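PDB 4UOP: lipoteichoic acid primase from Listeria monocytogenes, which belongs to the sulfatase-like, metal-dependent extracellular enzymes of the alkaline-phosphatase type and carries a magnesium ion in its catalytic domain. Local coordinates for residues Asn38-Val43 with Arg422-Tyr427; Asn59-Gln64 with Asp275-Val280; Leu65-Arg70 with Gly283-Ile288. All coordinates share one frame; numbering follows the deposited sequence.

Contact 1. Residues Asn38-Val43 with Arg422-Tyr427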
loop_
_atom_site.group_PDB
_atom_site.type_symbol
_atom_site.label_atom_id
_atom_site.label_comp_id
_atom_site.label_asym_id
_atom_site.label_seq_id
_atom_site.Cartn_x
_atom_site.Cartn_y
_atom_site.Cartn_z
ATOM N N ASN B 38 -9.333 24.802 1.138
ATOM C CA ASN B 38 -9.837 25.280 -0.151
ATOM C C ASN B 38 -8.838 26.195 -0.856
ATOM O O ASN B 38 -8.651 26.088 -2.056
ATOM C CB ASN B 38 -11.194 25.983 0.010
ATOM C CG ASN B 38 -12.295 25.043 0.491
ATOM O OD1 ASN B 38 -12.166 23.818 0.445
ATOM N ND2 ASN B 38 -13.382 25.617 0.955
ATOM N N ASP B 39 -8.207 27.104 -0.105
ATOM C CA ASP B 39 -7.183 27.995 -0.662
ATOM C C ASP B 39 -5.976 27.232 -1.196
ATOM O O ASP B 39 -5.449 27.566 -2.254
ATOM C CB ASP B 39 -6.706 29.010 0.398
ATOM C CG ASP B 39 -7.753 30.067 0.723
ATOM O OD1 ASP B 39 -8.710 30.257 -0.064
ATOM O OD2 ASP B 39 -7.609 30.729 1.781
ATOM N N ILE B 40 -5.530 26.213 -0.466
ATOM C CA ILE B 40 -4.427 25.364 -0.925
ATOM C C ILE B 40 -4.771 24.673 -2.256
ATOM O O ILE B 40 -3.955 24.662 -3.177
ATOM C CB ILE B 40 -4.031 24.321 0.143
ATOM C CG1 ILE B 40 -3.368 25.023 1.338
ATOM C CG2 ILE B 40 -3.083 23.279 -0.440
ATOM C CD1 ILE B 40 -3.293 24.171 2.584
ATOM N N LYS B 41 -5.984 24.127 -2.363
ATOM C CA LYS B 41 -6.404 23.456 -3.598
ATOM C C LYS B 41 -6.452 24.438 -4.764
ATOM O O LYS B 41 -6.082 24.104 -5.877
ATOM C CB LYS B 41 -7.760 22.767 -3.428
ATOM C CG LYS B 41 -8.101 21.845 -4.604
ATOM C CD LYS B 41 -9.284 20.951 -4.302
ATOM C CE LYS B 41 -9.490 19.887 -5.385
ATOM N NZ LYS B 41 -10.718 19.080 -5.098
ATOM N N GLY B 42 -6.892 25.661 -4.491
ATOM C CA GLY B 42 -6.842 26.725 -5.470
ATOM C C GLY B 42 -7.833 26.599 -6.605
ATOM O O GLY B 42 -7.627 27.187 -7.650
ATOM N N VAL B 43 -8.902 25.825 -6.419
ATOM C CA VAL B 43 -9.932 25.712 -7.447
ATOM C C VAL B 43 -11.001 26.755 -7.153
ATOM O O VAL B 43 -11.454 26.869 -6.025
ATOM C CB VAL B 43 -10.561 24.304 -7.477
ATOM C CG1 VAL B 43 -11.743 24.270 -8.423
ATOM C CG2 VAL B 43 -9.519 23.288 -7.899
ATOM N N ARG B 422 0.616 17.893 -3.501
ATOM C CA ARG B 422 1.404 17.319 -2.426
ATOM C C ARG B 422 0.993 17.899 -1.074
ATOM O O ARG B 422 0.902 17.174 -0.097
ATOM C CB ARG B 422 2.908 17.506 -2.677
ATOM C CG ARG B 422 3.416 16.703 -3.873
ATOM C CD ARG B 422 4.873 16.300 -3.725
ATOM N NE ARG B 422 5.749 17.445 -3.526
ATOM C CZ ARG B 422 7.082 17.382 -3.509
ATOM N NH1 ARG B 422 7.713 16.222 -3.687
ATOM N NH2 ARG B 422 7.791 18.490 -3.324
ATOM N N LYS B 423 0.744 19.202 -1.027
ATOM C CA LYS B 423 0.385 19.857 0.228
ATOM C C LYS B 423 -0.999 19.395 0.712
ATOM O O LYS B 423 -1.204 19.146 1.901
ATOM C CB LYS B 423 0.413 21.378 0.057
ATOM C CG LYS B 423 0.385 22.134 1.371
ATOM C CD LYS B 423 0.782 23.587 1.165
ATOM C CE LYS B 423 0.565 24.410 2.425
ATOM N NZ LYS B 423 0.859 25.859 2.193
ATOM N N LEU B 424 -1.933 19.250 -0.222
ATOM C CA LEU B 424 -3.266 18.717 0.090
ATOM C C LEU B 424 -3.224 17.323 0.697
ATOM O O LEU B 424 -3.935 17.046 1.668
ATOM C CB LEU B 424 -4.143 18.647 -1.156
ATOM C CG LEU B 424 -4.820 19.915 -1.638
ATOM C CD1 LEU B 424 -5.654 19.571 -2.858
ATOM C CD2 LEU B 424 -5.682 20.544 -0.555
ATOM N N LEU B 425 -2.399 16.447 0.128
ATOM C CA LEU B 425 -2.239 15.099 0.668
ATOM C C LEU B 425 -1.657 15.126 2.088
ATOM O O LEU B 425 -2.128 14.407 2.971
ATOM C CB LEU B 425 -1.363 14.243 -0.247
ATOM C CG LEU B 425 -1.884 13.938 -1.649
ATOM C CD1 LEU B 425 -0.882 13.051 -2.371
ATOM C CD2 LEU B 425 -3.258 13.283 -1.637
ATOM N N GLN B 426 -0.656 15.974 2.315
ATOM C CA GLN B 426 -0.092 16.153 3.656
ATOM C C GLN B 426 -1.145 16.608 4.658
ATOM O O GLN B 426 -1.274 16.043 5.745
ATOM C CB GLN B 426 1.040 17.183 3.632
ATOM C CG GLN B 426 2.310 16.710 2.953
ATOM C CD GLN B 426 3.260 17.858 2.616
ATOM O OE1 GLN B 426 3.247 18.911 3.268
ATOM N NE2 GLN B 426 4.092 17.655 1.599
ATOM N N TYR B 427 -1.876 17.651 4.290
ATOM C CA TYR B 427 -2.926 18.192 5.139
ATOM C C TYR B 427 -4.034 17.174 5.419
ATOM O O TYR B 427 -4.463 17.028 6.551
ATOM C CB TYR B 427 -3.521 19.453 4.527
ATOM C CG TYR B 427 -2.791 20.724 4.913
ATOM C CD1 TYR B 427 -1.413 20.841 4.752
ATOM C CD2 TYR B 427 -3.488 21.815 5.433
ATOM C CE1 TYR B 427 -0.742 22.009 5.106
ATOM C CE2 TYR B 427 -2.828 22.989 5.780
ATOM C CZ TYR B 427 -1.456 23.082 5.616
ATOM O OH TYR B 427 -0.806 24.252 5.968
#

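Contact 2. Residues Asn59-Gln64 with Asp275-Val280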
loop_
_atom_site.group_PDB
_atom_site.type_symbol
_atom_site.label_atom_id
_atom_site.label_comp_id
_atom_site.label_asym_id
_atom_site.label_seq_id
_atom_site.Cartn_x
_atom_site.Cartn_y
_atom_site.Cartn_z
ATOM N N ASN B 59 -34.720 12.825 -1.004
ATOM C CA ASN B 59 -33.919 11.715 -0.513
ATOM C C ASN B 59 -32.624 11.640 -1.320
ATOM O O ASN B 59 -32.471 12.334 -2.337
ATOM C CB ASN B 59 -34.681 10.403 -0.623
ATOM C CG ASN B 59 -36.045 10.478 -0.005
ATOM O OD1 ASN B 59 -36.172 10.650 1.195
ATOM N ND2 ASN B 59 -37.079 10.380 -0.824
ATOM N N LEU B 60 -31.699 10.808 -0.861
ATOM C CA LEU B 60 -30.417 10.578 -1.542
ATOM C C LEU B 60 -30.163 9.070 -1.614
ATOM O O LEU B 60 -30.127 8.381 -0.592
ATOM C CB LEU B 60 -29.279 11.242 -0.781
ATOM C CG LEU B 60 -27.850 11.034 -1.287
ATOM C CD1 LEU B 60 -27.699 11.546 -2.696
ATOM C CD2 LEU B 60 -26.884 11.731 -0.340
ATOM N N ILE B 61 -30.027 8.576 -2.827
ATOM C CA ILE B 61 -29.650 7.187 -3.078
ATOM C C ILE B 61 -28.343 7.177 -3.879
ATOM O O ILE B 61 -28.249 7.787 -4.960
ATOM C CB ILE B 61 -30.746 6.456 -3.837
ATOM C CG1 ILE B 61 -32.030 6.416 -3.010
ATOM C CG2 ILE B 61 -30.264 5.054 -4.213
ATOM C CD1 ILE B 61 -33.263 6.049 -3.810
ATOM N N ILE B 62 -27.324 6.505 -3.362
ATOM C CA ILE B 62 -26.035 6.429 -4.031
ATOM C C ILE B 62 -25.667 4.957 -4.209
ATOM O O ILE B 62 -25.720 4.183 -3.236
ATOM C CB ILE B 62 -24.940 7.119 -3.214
ATOM C CG1 ILE B 62 -25.305 8.597 -2.997
ATOM C CG2 ILE B 62 -23.597 6.967 -3.902
ATOM C CD1 ILE B 62 -24.237 9.391 -2.283
ATOM N N VAL B 63 -25.378 4.576 -5.446
ATOM C CA VAL B 63 -24.983 3.206 -5.759
ATOM C C VAL B 63 -23.538 3.199 -6.269
ATOM O O VAL B 63 -23.214 3.861 -7.248
ATOM C CB VAL B 63 -25.886 2.534 -6.797
ATOM C CG1 VAL B 63 -25.480 1.080 -6.964
ATOM C CG2 VAL B 63 -27.350 2.639 -6.406
ATOM N N GLN B 64 -22.695 2.458 -5.562
ATOM C CA GLN B 64 -21.297 2.268 -5.895
ATOM C C GLN B 64 -21.181 0.939 -6.634
ATOM O O GLN B 64 -21.429 -0.112 -6.043
ATOM C CB GLN B 64 -20.448 2.235 -4.640
ATOM C CG GLN B 64 -18.964 2.099 -4.932
ATOM C CD GLN B 64 -18.088 2.190 -3.706
ATOM O OE1 GLN B 64 -17.915 3.270 -3.105
ATOM N NE2 GLN B 64 -17.497 1.068 -3.334
ATOM N N ASP B 275 -38.681 10.226 -8.374
ATOM C CA ASP B 275 -39.092 11.615 -8.561
ATOM C C ASP B 275 -38.953 12.432 -7.294
ATOM O O ASP B 275 -39.192 13.639 -7.326
ATOM C CB ASP B 275 -40.543 11.684 -9.050
ATOM C CG ASP B 275 -40.727 11.062 -10.425
ATOM O OD1 ASP B 275 -39.821 11.195 -11.271
ATOM O OD2 ASP B 275 -41.782 10.444 -10.677
ATOM N N ASP B 276 -38.560 11.795 -6.192
ATOM C CA ASP B 276 -38.358 12.464 -4.922
ATOM C C ASP B 276 -36.951 12.264 -4.349
ATOM O O ASP B 276 -36.748 12.445 -3.141
ATOM C CB ASP B 276 -39.396 11.956 -3.909
ATOM C CG ASP B 276 -40.524 12.960 -3.645
ATOM O OD1 ASP B 276 -40.666 13.960 -4.403
ATOM O OD2 ASP B 276 -41.271 12.738 -2.655
ATOM N N SER B 277 -35.979 11.938 -5.206
ATOM C CA SER B 277 -34.634 11.576 -4.751
ATOM C C SER B 277 -33.539 12.069 -5.684
ATOM O O SER B 277 -33.703 12.053 -6.904
ATOM C CB SER B 277 -34.493 10.045 -4.647
ATOM O OG SER B 277 -35.425 9.500 -3.752
ATOM N N VAL B 278 -32.417 12.488 -5.097
ATOM C CA VAL B 278 -31.161 12.624 -5.813
ATOM C C VAL B 278 -30.605 11.211 -5.896
ATOM O O VAL B 278 -30.579 10.492 -4.895
ATOM C CB VAL B 278 -30.175 13.518 -5.049
ATOM C CG1 VAL B 278 -28.820 13.570 -5.740
ATOM C CG2 VAL B 278 -30.756 14.921 -4.890
ATOM N N VAL B 279 -30.193 10.814 -7.087
ATOM C CA VAL B 279 -29.596 9.503 -7.276
ATOM C C VAL B 279 -28.254 9.652 -7.986
ATOM O O VAL B 279 -28.154 10.352 -9.004
ATOM C CB VAL B 279 -30.530 8.565 -8.053
ATOM C CG1 VAL B 279 -29.897 7.195 -8.158
ATOM C CG2 VAL B 279 -31.887 8.454 -7.366
ATOM N N VAL B 280 -27.222 9.042 -7.403
ATOM C CA VAL B 280 -25.861 9.085 -7.913
ATOM C C VAL B 280 -25.389 7.644 -8.144
ATOM O O VAL B 280 -25.570 6.789 -7.265
ATOM C CB VAL B 280 -24.892 9.741 -6.920
ATOM C CG1 VAL B 280 -23.508 9.882 -7.523
ATOM C CG2 VAL B 280 -25.426 11.093 -6.474
HETATM O O HOH W 1 -39.771 11.759 -0.427
#

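Contact 3. Residues Leu65-Arg70 with Gly283-Ile288. With MG (magnesium ion), chain J.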
loop_
_atom_site.group_PDB
_atom_site.type_symbol
_atom_site.label_atom_id
_atom_site.label_comp_id
_atom_site.label_asym_id
_atom_site.label_seq_id
_atom_site.Cartn_x
_atom_site.Cartn_y
_atom_site.Cartn_z
ATOM N N LEU B 65 -20.819 1.018 -7.902
ATOM C CA LEU B 65 -20.808 -0.136 -8.811
ATOM C C LEU B 65 -19.411 -0.745 -8.909
ATOM O O LEU B 65 -18.476 -0.127 -9.428
ATOM C CB LEU B 65 -21.297 0.309 -10.182
ATOM C CG LEU B 65 -22.716 0.873 -10.197
ATOM C CD1 LEU B 65 -22.926 1.682 -11.465
ATOM C CD2 LEU B 65 -23.749 -0.238 -10.087
ATOM N N GLU B 66 -19.282 -1.975 -8.417
ATOM C CA GLU B 66 -17.998 -2.644 -8.320
ATOM C C GLU B 66 -17.296 -2.812 -9.676
ATOM O O GLU B 66 -17.854 -3.417 -10.608
ATOM C CB GLU B 66 -18.195 -4.022 -7.667
ATOM C CG GLU B 66 -16.913 -4.835 -7.580
ATOM C CD GLU B 66 -15.831 -4.126 -6.790
ATOM O OE1 GLU B 66 -16.030 -3.899 -5.578
ATOM O OE2 GLU B 66 -14.768 -3.813 -7.366
ATOM N N SER B 67 -16.082 -2.270 -9.781
ATOM C CA SER B 67 -15.183 -2.506 -10.921
ATOM C C SER B 67 -15.679 -2.006 -12.292
ATOM O O SER B 67 -15.115 -2.390 -13.320
ATOM C CB SER B 67 -14.805 -4.004 -10.999
ATOM O OG SER B 67 -13.975 -4.361 -9.901
ATOM N N PHE B 68 -16.673 -1.112 -12.306
ATOM C CA PHE B 68 -17.083 -0.414 -13.532
ATOM C C PHE B 68 -16.038 0.669 -13.890
ATOM O O PHE B 68 -15.660 1.470 -13.027
ATOM C CB PHE B 68 -18.444 0.265 -13.359
ATOM C CG PHE B 68 -19.648 -0.634 -13.561
ATOM C CD1 PHE B 68 -19.796 -1.810 -12.846
ATOM C CD2 PHE B 68 -20.678 -0.255 -14.420
ATOM C CE1 PHE B 68 -20.923 -2.608 -13.013
ATOM C CE2 PHE B 68 -21.809 -1.045 -14.588
ATOM C CZ PHE B 68 -21.939 -2.213 -13.863
ATOM N N GLN B 69 -15.594 0.698 -15.147
ATOM C CA GLN B 69 -14.685 1.745 -15.633
ATOM C C GLN B 69 -15.227 2.319 -16.928
ATOM O O GLN B 69 -15.778 1.600 -17.765
ATOM C CB GLN B 69 -13.253 1.231 -15.812
ATOM C CG GLN B 69 -13.099 0.064 -16.778
ATOM C CD GLN B 69 -11.760 -0.618 -16.604
ATOM O OE1 GLN B 69 -11.571 -1.372 -15.655
ATOM N NE2 GLN B 69 -10.815 -0.345 -17.513
ATOM N N ARG B 70 -15.051 3.620 -17.099
ATOM C CA ARG B 70 -15.697 4.334 -18.190
ATOM C C ARG B 70 -15.334 3.811 -19.574
ATOM O O ARG B 70 -16.200 3.784 -20.451
ATOM C CB ARG B 70 -15.424 5.839 -18.107
ATOM C CG ARG B 70 -16.278 6.677 -19.049
ATOM C CD ARG B 70 -17.750 6.352 -18.910
ATOM N NE ARG B 70 -18.639 7.305 -19.571
ATOM C CZ ARG B 70 -19.902 7.047 -19.930
ATOM N NH1 ARG B 70 -20.433 5.829 -19.760
ATOM N NH2 ARG B 70 -20.639 8.008 -20.484
ATOM N N GLY B 283 -18.704 4.108 -10.526
ATOM C CA GLY B 283 -17.880 2.897 -10.373
ATOM C C GLY B 283 -16.869 3.127 -9.270
ATOM O O GLY B 283 -16.360 4.240 -9.143
ATOM N N ASP B 284 -16.562 2.110 -8.460
ATOM C CA ASP B 284 -15.583 2.326 -7.394
ATOM C C ASP B 284 -14.164 2.567 -7.901
ATOM O O ASP B 284 -13.480 3.454 -7.406
ATOM C CB ASP B 284 -15.634 1.277 -6.271
ATOM C CG ASP B 284 -15.367 -0.144 -6.727
ATOM O OD1 ASP B 284 -15.357 -0.430 -7.945
ATOM O OD2 ASP B 284 -15.149 -0.984 -5.810
ATOM N N HIS B 285 -13.750 1.791 -8.899
ATOM C CA HIS B 285 -12.416 1.881 -9.471
ATOM C C HIS B 285 -12.351 0.933 -10.652
ATOM O O HIS B 285 -13.228 0.064 -10.812
ATOM C CB HIS B 285 -11.377 1.465 -8.431
ATOM C CG HIS B 285 -11.665 0.136 -7.825
ATOM N ND1 HIS B 285 -11.392 -1.046 -8.478
ATOM C CD2 HIS B 285 -12.271 -0.207 -6.666
ATOM C CE1 HIS B 285 -11.791 -2.059 -7.738
ATOM N NE2 HIS B 285 -12.340 -1.578 -6.638
ATOM N N HIS B 286 -11.317 1.116 -11.472
ATOM C CA HIS B 286 -11.113 0.272 -12.632
ATOM C C HIS B 286 -10.571 -1.065 -12.187
ATOM O O HIS B 286 -10.074 -1.215 -11.072
ATOM C CB HIS B 286 -10.155 0.916 -13.618
ATOM C CG HIS B 286 -8.719 0.682 -13.301
ATOM N ND1 HIS B 286 -8.083 1.288 -12.240
ATOM C CD2 HIS B 286 -7.790 -0.098 -13.902
ATOM C CE1 HIS B 286 -6.821 0.899 -12.205
ATOM N NE2 HIS B 286 -6.619 0.051 -13.201
ATOM N N ILE B 287 -10.688 -2.042 -13.069
ATOM C CA ILE B 287 -10.126 -3.347 -12.789
ATOM C C ILE B 287 -9.330 -3.918 -13.970
ATOM O O ILE B 287 -8.448 -4.742 -13.761
ATOM C CB ILE B 287 -11.229 -4.330 -12.307
ATOM C CG1 ILE B 287 -10.623 -5.549 -11.606
ATOM C CG2 ILE B 287 -12.132 -4.749 -13.455
ATOM C CD1 ILE B 287 -9.686 -5.210 -10.463
ATOM N N ILE B 288 -9.630 -3.478 -15.189
ATOM C CA ILE B 288 -8.956 -3.983 -16.389
ATOM C C ILE B 288 -7.896 -2.973 -16.824
ATOM O O ILE B 288 -8.202 -1.807 -17.108
ATOM C CB ILE B 288 -9.965 -4.201 -17.532
ATOM C CG1 ILE B 288 -11.139 -5.104 -17.089
ATOM C CG2 ILE B 288 -9.253 -4.725 -18.774
ATOM C CD1 ILE B 288 -10.777 -6.537 -16.710
HETATM MG MG MG J . -13.997 -2.702 -5.687
HETATM O O HOH W 2 -12.562 -4.359 -5.366
#

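Contact 1. Residues Asn38-Val43 with Arg422-Tyr427
Ile40 reaches from the last turn of helix 34-41 into the flank of helix 412-433, where it meets Lys423, Leu424 and Tyr427. The aromatic part of this contact is a CH-pi interaction: CD1 of Ile40 sits over one face of the Tyr427 ring, 3.7 Å from the ring centroid and 22° off the normal. It is displaced toward the rim, and its nearest ring atom is Tyr427 CE2. The two side chains cross at about a right angle, with the CD1 methyl 3.4 Å above the ring plane.

The other branch of the isoleucine packs on Leu424. With chi1 at -69°, Ile40 CG2 lies anti to the backbone N and packs 3.8 Å from Leu424 CD2, the two side chains sliding past each other in opposite directions; CG2 also rests on the Lys423 methylenes CB, CG and CD. The second methyl of the leucine, Leu424 CD1, is 3.8 Å from Lys41 CG and also touches CB and CD of that lysine, so CD1 packs on Lys41 while CD2 lies chiefly against Ile40.

Two lysines contribute methylene groups. Lys423 is extended and lies across Ile40, its CE 3.9 Å from Ile40 CD1. Lys41, also extended, uses its methylenes here but carries NZ away to hydrogen bonds with Thr361 OG1 and Phe359 O.

No hydrogen bond links the segments, and helix 34-41 ends just after the contact. The arrangement is plain helix-helix packing, joining the N-terminal helix 34-41 to the C-terminal helix 412-433 away from the metal site.

Contact 2. Residues Asn59-Gln64 with Asp275-Val280
Asn59 and Ser277 begin a pair of parallel strands, 59-65 and 277-283, inside the large mixed beta-sheet of the sulfatase-like alpha/beta fold; the axes of segments 59-64 and 277-280 run 15° apart. The backbone of Asn59 bonds twice, its N to Asp276 O at 3.0 Å and its O to Val278 N at 2.8 Å. Its side chain shares a face of the sheet with Ser277. Asn59 ND2 gives a weak hydrogen bond to Ser277 OG and an ordinary one to a water that in turn donates to Asp276 OD2, while Asn59 OD1 accepts from Phe214 N on strand 214-219, the neighbour on the other side of strand 59-65. Ser277 OG is bonded to Ile273 O as well.

Leu60 lies on the opposite face and directs its CD1 methyl to Val278 CG1, 3.8 Å away; this methyl also approaches Val280 CG2. Ile61 returns to the Asn59 face, with CB near Val279 CG2. Its N and O bond to Val278 O and Val280 N. Ile62, back on the Leu60 face, runs side by side with Val280. A chi1 of -59° sets CG1 beside the backbone N, where it meets Val280 CB at 4.1 Å. Strand 214-219 pairs with Leu60 and Ile62 through their backbones, and strand 319-322 pairs antiparallel with 277-283, so both strands are interior to the sheet.

Val63 adds the last backbone bond: its N donates to Val280 O at 2.9 Å with an N-H...O angle of 167°, while Ile62 CA makes a CA-H...O contact of 3.3 Å to the same Val280 O.

Contact 3. Residues Leu65-Arg70 with Gly283-Ile288
Glu66, Asp284 and His285 converge on the magnesium ion from two neighbouring loops. Glu66 is bidentate, OE1 at 2.4 Å and OE2 at 2.2 Å from the magnesium; a bend at chi2 turns its carboxylate back to the ion. Asp284 OD2 and His285 NE2 also bind the metal, and a water and Thr108 complete the site. The two carboxylate planes stand 78° apart, and their close oxygens are brought together by the shared cation.

Second-shell hydrogen bonds hold several of these ligands. Asp284 OD1, the oxygen turned from the metal, accepts from Ser67 N at 2.7 Å, on its syn side and 22° out of the carboxylate plane. Ser67 OG donates to the anti lone pair of Glu66 OE2. His285 ND1 donates to His286 O, which lies in the ring plane (2.9 Å, N-H...O 178°), a second-shell bond that fixes the ring's rotation and leaves NE2 to the magnesium. Asp284 N bonds to Leu65 O.

Further along, the Gln69 amide is gripped by three bonds across the contact and a fourth from NE2 to Asn71 OD1. OE1 receives Ile287 N and, on a lone pair, Ile288 N, while NE2 returns a bond to Ile288 O at 3.0 Å, in the amide plane. Ser67 O is bonded to Tyr250 OH.

The two loops follow parallel strands 59-65 and 277-283. Helix 107-117 brings Thr108 to the ion, helix 246-271 packs on Phe68 and Ile287, and helix 312-315 meets Gln69 and His286. Asp244 of the second subunit packs against Glu66, Ser67 and His285.

Contacts 2 and 3 form one continuous piece of the fold, since the two parallel strands of contact 2 run directly into the two loops of contact 3. Their centres are 19 Å apart, and Gln64 NE2 packs 3.5 Å from Asp284 CB where they meet. The sheet thus brings Glu66, Asp284 and His285 to the ion just beyond the ends of its strands, with the side chain of Val63 about 12 Å from the ion. Contact 1 stands apart: its centre is 29 Å from that of contact 2 and 26 Å from that of contact 3, with nearest atoms about 16 Å and 15 Å away. Along the chain it encloses both, drawing the two ends of the domain together.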